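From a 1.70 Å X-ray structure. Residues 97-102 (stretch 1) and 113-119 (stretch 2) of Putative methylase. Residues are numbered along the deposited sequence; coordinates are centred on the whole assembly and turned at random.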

# COMPACT_ATOMS: atom_id res chain seq x y z
N PRO A 97 9.46 15.50 15.60
CA PRO A 97 8.07 15.63 16.04
C PRO A 97 7.53 14.23 16.33
O PRO A 97 7.92 13.29 15.64
CB PRO A 97 7.38 16.25 14.82
CG PRO A 97 8.17 15.75 13.64
CD PRO A 97 9.61 15.69 14.14
N ILE A 98 6.68 14.10 17.34
CA ILE A 98 6.04 12.81 17.61
C ILE A 98 4.77 12.83 16.78
O ILE A 98 3.74 13.38 17.18
CB ILE A 98 5.74 12.61 19.11
CG1 ILE A 98 6.92 13.10 19.96
CG2 ILE A 98 5.46 11.15 19.40
CD1 ILE A 98 8.26 12.41 19.63
N SER A 99 4.86 12.27 15.58
CA SER A 99 3.86 12.54 14.57
C SER A 99 2.57 11.81 14.83
O SER A 99 1.50 12.25 14.40
CB SER A 99 4.41 12.20 13.18
OG SER A 99 5.51 13.04 12.87
N LYS A 100 2.66 10.69 15.55
CA LYS A 100 1.49 9.83 15.70
C LYS A 100 1.67 8.84 16.84
O LYS A 100 2.77 8.31 17.04
CB LYS A 100 1.25 9.05 14.41
CG LYS A 100 0.09 8.08 14.46
CD LYS A 100 0.01 7.30 13.16
CE LYS A 100 -1.28 6.49 13.06
NZ LYS A 100 -1.27 5.64 11.84
N ALA A 101 0.60 8.60 17.59
CA ALA A 101 0.60 7.50 18.57
C ALA A 101 -0.69 6.72 18.44
O ALA A 101 -1.77 7.30 18.28
CB ALA A 101 0.75 8.03 19.99
N SER A 102 -0.57 5.40 18.47
CA SER A 102 -1.75 4.53 18.43
C SER A 102 -1.70 3.64 19.66
O SER A 102 -0.64 3.15 20.02
CB SER A 102 -1.73 3.67 17.16
OG SER A 102 -1.65 4.46 15.99
N ASP A 113 -1.20 12.08 25.41
CA ASP A 113 -0.31 12.02 26.57
C ASP A 113 0.90 11.12 26.32
O ASP A 113 2.02 11.41 26.78
CB ASP A 113 -1.06 11.60 27.82
CG ASP A 113 -2.07 12.64 28.26
OD1 ASP A 113 -1.69 13.82 28.38
OD2 ASP A 113 -3.25 12.28 28.46
N VAL A 114 0.67 10.04 25.58
CA VAL A 114 1.76 9.17 25.14
C VAL A 114 2.75 9.99 24.32
O VAL A 114 3.97 9.90 24.51
CB VAL A 114 1.23 7.98 24.32
CG1 VAL A 114 2.36 7.29 23.55
CG2 VAL A 114 0.49 6.98 25.21
N GLN A 115 2.23 10.80 23.41
CA GLN A 115 3.06 11.63 22.55
C GLN A 115 3.89 12.62 23.36
O GLN A 115 5.08 12.78 23.10
CB GLN A 115 2.23 12.41 21.53
CG GLN A 115 1.57 11.56 20.44
CD GLN A 115 0.66 12.42 19.57
OE1 GLN A 115 -0.45 12.76 19.97
NE2 GLN A 115 1.14 12.82 18.39
N ALA A 116 3.25 13.28 24.33
CA ALA A 116 3.94 14.28 25.14
C ALA A 116 5.05 13.65 25.97
O ALA A 116 6.13 14.21 26.07
CB ALA A 116 2.97 15.03 26.05
N ILE A 117 4.76 12.51 26.59
CA ILE A 117 5.73 11.85 27.45
C ILE A 117 6.94 11.35 26.64
O ILE A 117 8.09 11.49 27.07
CB ILE A 117 5.09 10.68 28.25
CG1 ILE A 117 4.16 11.23 29.34
CG2 ILE A 117 6.17 9.78 28.87
CD1 ILE A 117 4.89 11.78 30.57
N VAL A 118 6.67 10.78 25.47
CA VAL A 118 7.76 10.35 24.60
C VAL A 118 8.60 11.55 24.15
O VAL A 118 9.83 11.48 24.15
CB VAL A 118 7.24 9.52 23.38
CG1 VAL A 118 8.30 9.38 22.31
CG2 VAL A 118 6.78 8.14 23.85
N LYS A 119 7.94 12.65 23.78
CA LYS A 119 8.66 13.88 23.44
C LYS A 119 9.60 14.29 24.59
O LYS A 119 10.79 14.52 24.38
CB LYS A 119 7.68 15.02 23.14
CG LYS A 119 8.35 16.33 22.74
CD LYS A 119 9.07 16.21 21.40
CE LYS A 119 9.72 17.54 20.99
NZ LYS A 119 10.22 17.54 19.58

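Strand 98-102 packs against helix 113-119 at a closest axial approach of 8.2 Å, the two running at 130° to each other, and the contact buries 341 Å² in total. Pro-97, just ahead of the strand, points its CB away from the helix and makes no contact. Ile-98 carries the largest share of the interface. Its CB is directed toward the helix, and with chi1 and chi2 both m the branched side chain spreads over three helical residues: CD1 lies 4.0 Å from CG1 of Val-118, CG1 lies 3.8 Å from CB of Lys-119, and CG2 lies 4.0 Å from CG of Gln-115. The same residue supplies the sole hydrogen bond between the stretches, from Gln-115 NE2 to Ile-98 O (2.9 Å, with an N-H...O angle of 137°). Although the CB of Gln-115 points sideways, its m, t side chain brings the amide to the strand, so a polar end meets the backbone while the aliphatic stem packs against apolar groups. The CA-to-CB bonds of Ser-99 and Lys-100 point away from the helix, and the two residues contribute little beyond the approach of Ser-99 C and Lys-100 N to that amide. Ala-101 again faces the helix; its small CB fits 3.7 Å from CG of Gln-115 and 4.0 Å from CG1 of buried Val-114. The contact ends at Ala-101; the CA-to-CB bond of Ser-102 points away and its side chain does not reach the helix.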